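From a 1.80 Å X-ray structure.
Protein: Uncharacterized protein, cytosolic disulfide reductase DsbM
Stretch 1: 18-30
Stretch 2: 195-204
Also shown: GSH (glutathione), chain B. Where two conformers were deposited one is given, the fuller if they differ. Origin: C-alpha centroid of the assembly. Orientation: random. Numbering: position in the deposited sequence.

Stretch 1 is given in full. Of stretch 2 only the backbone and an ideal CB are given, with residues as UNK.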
# COMPACT_ATOMS: atom_id res chain seq x y z
N GLY A 18 3.72 -7.90 1.25
CA GLY A 18 3.74 -8.48 -0.09
C GLY A 18 2.35 -8.74 -0.64
O GLY A 18 2.10 -8.56 -1.83
N TRP A 19 1.43 -9.16 0.22
CA TRP A 19 0.08 -9.43 -0.26
C TRP A 19 -0.65 -8.16 -0.64
O TRP A 19 -1.53 -8.19 -1.50
CB TRP A 19 -0.70 -10.23 0.79
CG TRP A 19 -0.33 -11.67 0.78
CD1 TRP A 19 0.37 -12.35 1.73
CD2 TRP A 19 -0.61 -12.61 -0.26
NE1 TRP A 19 0.53 -13.66 1.35
CE2 TRP A 19 -0.06 -13.85 0.13
CE3 TRP A 19 -1.28 -12.53 -1.49
CZ2 TRP A 19 -0.17 -14.99 -0.65
CZ3 TRP A 19 -1.38 -13.67 -2.27
CH2 TRP A 19 -0.82 -14.88 -1.85
N CYS A 20 -0.31 -7.02 -0.01
CA CYS A 20 -0.86 -5.75 -0.47
C CYS A 20 -0.39 -5.44 -1.88
O CYS A 20 -1.17 -4.96 -2.71
CB CYS A 20 -0.49 -4.63 0.49
SG CYS A 20 -1.39 -4.71 2.05
N TYR A 21 0.88 -5.71 -2.17
CA TYR A 21 1.38 -5.56 -3.54
C TYR A 21 0.66 -6.52 -4.48
O TYR A 21 0.34 -6.16 -5.62
CB TYR A 21 2.89 -5.79 -3.57
CG TYR A 21 3.51 -5.71 -4.95
CD1 TYR A 21 3.37 -4.57 -5.72
CD2 TYR A 21 4.25 -6.77 -5.46
CE1 TYR A 21 3.94 -4.49 -6.98
CE2 TYR A 21 4.83 -6.69 -6.71
CZ TYR A 21 4.67 -5.55 -7.47
OH TYR A 21 5.25 -5.48 -8.71
N GLY A 22 0.38 -7.74 -4.02
CA GLY A 22 -0.42 -8.66 -4.81
C GLY A 22 -1.82 -8.14 -5.08
O GLY A 22 -2.42 -8.48 -6.10
N ALA A 23 -2.34 -7.30 -4.19
CA ALA A 23 -3.66 -6.71 -4.35
C ALA A 23 -3.62 -5.34 -5.03
O ALA A 23 -4.67 -4.71 -5.17
CB ALA A 23 -4.35 -6.58 -2.99
N SER A 24 -2.45 -4.87 -5.46
CA SER A 24 -2.39 -3.58 -6.13
C SER A 24 -3.32 -3.50 -7.34
O SER A 24 -3.94 -2.44 -7.54
CB SER A 24 -0.94 -3.27 -6.54
OG SER A 24 -0.81 -1.93 -6.98
N PRO A 25 -3.48 -4.54 -8.17
CA PRO A 25 -4.46 -4.42 -9.26
C PRO A 25 -5.89 -4.28 -8.76
O PRO A 25 -6.73 -3.70 -9.46
CB PRO A 25 -4.26 -5.71 -10.07
CG PRO A 25 -2.94 -6.24 -9.66
CD PRO A 25 -2.76 -5.82 -8.24
N LEU A 26 -6.19 -4.79 -7.56
CA LEU A 26 -7.54 -4.63 -7.02
C LEU A 26 -7.79 -3.19 -6.59
O LEU A 26 -8.89 -2.66 -6.79
CB LEU A 26 -7.75 -5.58 -5.84
CG LEU A 26 -7.47 -7.06 -6.10
CD1 LEU A 26 -7.93 -7.91 -4.93
CD2 LEU A 26 -8.14 -7.52 -7.39
N LEU A 27 -6.80 -2.55 -5.98
CA LEU A 27 -6.95 -1.13 -5.65
C LEU A 27 -7.06 -0.29 -6.91
O LEU A 27 -7.87 0.65 -6.96
CB LEU A 27 -5.77 -0.67 -4.79
CG LEU A 27 -5.78 0.82 -4.40
CD1 LEU A 27 -7.05 1.16 -3.64
CD2 LEU A 27 -4.55 1.16 -3.58
N ALA A 28 -6.26 -0.60 -7.93
CA ALA A 28 -6.34 0.16 -9.18
C ALA A 28 -7.70 -0.01 -9.84
O ALA A 28 -8.29 0.96 -10.33
CB ALA A 28 -5.22 -0.28 -10.13
N ALA A 29 -8.22 -1.24 -9.86
CA ALA A 29 -9.54 -1.48 -10.45
C ALA A 29 -10.63 -0.79 -9.64
O ALA A 29 -11.60 -0.28 -10.22
CB ALA A 29 -9.80 -2.98 -10.55
N ALA A 30 -10.50 -0.76 -8.31
CA ALA A 30 -11.50 -0.11 -7.48
C ALA A 30 -11.56 1.39 -7.75
O ALA A 30 -12.64 1.99 -7.74
CB ALA A 30 -11.22 -0.37 -6.01
N UNK A 195 -14.28 -10.39 0.84
CA UNK A 195 -13.46 -11.59 0.66
C UNK A 195 -12.37 -11.27 -0.36
O UNK A 195 -12.47 -11.58 -1.55
CB UNK A 195 -14.31 -12.78 0.21
N UNK A 196 -11.30 -10.65 0.14
CA UNK A 196 -10.22 -10.22 -0.75
C UNK A 196 -9.50 -11.41 -1.38
O UNK A 196 -9.14 -11.35 -2.56
CB UNK A 196 -9.22 -9.35 0.02
N UNK A 197 -9.29 -12.48 -0.62
CA UNK A 197 -8.60 -13.64 -1.16
C UNK A 197 -9.31 -14.25 -2.35
O UNK A 197 -8.67 -14.84 -3.23
CB UNK A 197 -8.43 -14.70 -0.07
N UNK A 198 -10.64 -14.10 -2.41
CA UNK A 198 -11.40 -14.58 -3.56
C UNK A 198 -11.00 -13.86 -4.84
O UNK A 198 -11.06 -14.45 -5.92
CB UNK A 198 -12.90 -14.41 -3.31
N UNK A 199 -10.59 -12.60 -4.74
CA UNK A 199 -10.38 -11.77 -5.92
C UNK A 199 -8.92 -11.52 -6.23
O UNK A 199 -8.62 -10.86 -7.23
CB UNK A 199 -11.09 -10.43 -5.74
N UNK A 200 -7.99 -12.04 -5.42
CA UNK A 200 -6.58 -11.91 -5.75
C UNK A 200 -6.30 -12.52 -7.11
O UNK A 200 -6.70 -13.66 -7.39
CB UNK A 200 -5.71 -12.57 -4.68
N UNK A 201 -5.64 -11.76 -7.98
CA UNK A 201 -5.41 -12.19 -9.34
C UNK A 201 -6.60 -12.07 -10.26
O UNK A 201 -6.52 -12.52 -11.41
CB UNK A 201 -4.94 -13.64 -9.33
N UNK A 202 -7.71 -11.49 -9.80
CA UNK A 202 -8.93 -11.35 -10.60
C UNK A 202 -9.44 -9.92 -10.54
O UNK A 202 -10.55 -9.67 -10.04
CB UNK A 202 -10.01 -12.32 -10.12
N UNK A 203 -8.67 -8.95 -11.04
CA UNK A 203 -9.12 -7.55 -10.95
C UNK A 203 -10.41 -7.27 -11.71
O UNK A 203 -11.19 -6.40 -11.28
CB UNK A 203 -8.02 -6.62 -11.48
N UNK A 204 -10.66 -7.95 -12.83
CA UNK A 204 -11.91 -7.74 -13.56
C UNK A 204 -13.11 -8.27 -12.77
O UNK A 204 -14.16 -7.63 -12.75
CB UNK A 204 -11.84 -8.42 -14.93
N1 GSH B . -3.98 -12.24 2.14
CA1 GSH B . -3.10 -13.37 2.36
C1 GSH B . -3.86 -14.67 2.17
O11 GSH B . -3.67 -15.64 2.96
O12 GSH B . -4.69 -14.79 1.23
CB1 GSH B . -2.54 -13.30 3.78
CG1 GSH B . -2.36 -11.84 4.17
CD1 GSH B . -1.19 -11.69 5.14
OE1 GSH B . -0.77 -12.63 5.72
N2 GSH B . -0.60 -10.38 5.35
CA2 GSH B . 0.50 -10.22 6.28
C2 GSH B . -0.08 -9.99 7.67
O2 GSH B . -0.76 -9.04 7.88
CB2 GSH B . 1.36 -9.02 5.87
SG2 GSH B . 1.72 -9.04 4.08
N3 GSH B . 0.18 -10.94 8.74
CA3 GSH B . -0.38 -10.73 10.06
C3 GSH B . 0.24 -9.48 10.69
O31 GSH B . -0.50 -8.62 11.23
O32 GSH B . 1.49 -9.32 10.67

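Position 195 lies beyond the reach of stretch 1, but its phi/psi of -87/83 and its place just before a turn of helix suit a side chain that can accept from a free backbone NH, such as Asp, Asn, Ser or Thr. It is Asp195, whose OD2 caps the turn through a weak bond from the backbone N of position 198, 3.3 Å away.

At position 196 CA-to-CB runs sideways, and the ideal CB lies 5.3 Å from Leu26 CD1, leaving space for a small or branched residue with an apolar group. The residue is Thr196; its methyl CG2 lies 4.2 Å from Leu26 CD1.

Positions 197 and 198 have nothing of stretch 1 near their ideal CB atoms, so the contact imposes little choice. They are Gly197, where a CB would have had room, and Arg198, whose long side chain remains out of reach.

Position 199 has its ideal CB 4.1 Å from Leu26 CD1. An aliphatic base is wanted, while the rest of the side chain may be of many kinds. Tyr199 packs its CB 4.2 Å from Leu26 CD1 and leads its ring away; its backbone O lies 3.4 Å from Leu26 CD2.

Position 200 looks sideways across a hollow formed by Trp19, Gly22, Ala23 and Leu26. Its ideal CB is 5.1 Å from Trp19 CZ3 and 5.2 Å from Leu26 CD1, so a medium-sized apolar side chain such as Leu, Ile or Met could bridge the gap. Leu200 does so: CD1 meets Trp19 CZ3 at 3.6 Å, oblique to the ring, whose one face is covered by glutathione CA1. Its CD2 reaches Ala23 CB at 4.0 Å and also approaches Gly22 O at 3.9 Å.

At 201 the phi of 78° in a type II turn favours glycine, with Asn a possible substitute. Gly201 donates its N to a water 2.8 Å away, which in turn donates to Gly22 O, also at 2.8 Å, a polar link between the stretches.

Position 202 points away and precedes a helix, so polar residues suit it; Gln202 is exposed.

Position 203 points toward stretch 1, its ideal CB 3.8 Å from Pro25 O and 4.2 Å from both Ala29 CB and Leu26 CD2. A compact apolar residue fits, and a phi of -63° in the first turn of a helix permits proline. Pro203 sets its CB 4.1 Å from Pro25 CB and 4.3 Å from Ala29 CB.

Position 204 points away, leaving polar choices open; it is Asp204, bonded elsewhere in the structure.

Stretch 2 195-204: DTGRYLGQPD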
# COMPACT_ATOMS: atom_id res chain seq x y z
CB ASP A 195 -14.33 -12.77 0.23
CG ASP A 195 -13.55 -14.07 0.13
OD1 ASP A 195 -14.16 -15.10 -0.25
OD2 ASP A 195 -12.34 -14.09 0.44
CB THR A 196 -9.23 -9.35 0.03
OG1 THR A 196 -9.91 -8.21 0.57
CG2 THR A 196 -8.11 -8.87 -0.89
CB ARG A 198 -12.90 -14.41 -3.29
CG ARG A 198 -13.79 -14.72 -4.49
CD ARG A 198 -13.56 -16.13 -4.95
NE ARG A 198 -13.93 -17.10 -3.93
CZ ARG A 198 -14.93 -17.97 -4.07
NH1 ARG A 198 -15.64 -17.98 -5.19
NH2 ARG A 198 -15.21 -18.82 -3.09
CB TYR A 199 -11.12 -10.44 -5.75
CG TYR A 199 -12.62 -10.63 -5.79
CD1 TYR A 199 -13.36 -10.69 -4.61
CD2 TYR A 199 -13.28 -10.79 -7.00
CE1 TYR A 199 -14.72 -10.89 -4.64
CE2 TYR A 199 -14.64 -10.98 -7.04
CZ TYR A 199 -15.35 -11.03 -5.86
OH TYR A 199 -16.71 -11.22 -5.91
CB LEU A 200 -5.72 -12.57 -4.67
CG LEU A 200 -5.53 -11.75 -3.40
CD1 LEU A 200 -4.85 -12.57 -2.31
CD2 LEU A 200 -4.74 -10.48 -3.69
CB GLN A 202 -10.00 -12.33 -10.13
CG GLN A 202 -9.56 -13.79 -10.05
CD GLN A 202 -9.36 -14.42 -11.42
OE1 GLN A 202 -9.75 -13.85 -12.44
NE2 GLN A 202 -8.74 -15.59 -11.45
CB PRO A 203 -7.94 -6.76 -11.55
CG PRO A 203 -7.22 -7.75 -12.40
CD PRO A 203 -7.36 -9.07 -11.71
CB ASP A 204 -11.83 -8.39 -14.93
CG ASP A 204 -10.81 -7.73 -15.84
OD1 ASP A 204 -10.12 -8.46 -16.59
OD2 ASP A 204 -10.69 -6.49 -15.80
O HOH W 1 -4.66 -9.17 -7.72
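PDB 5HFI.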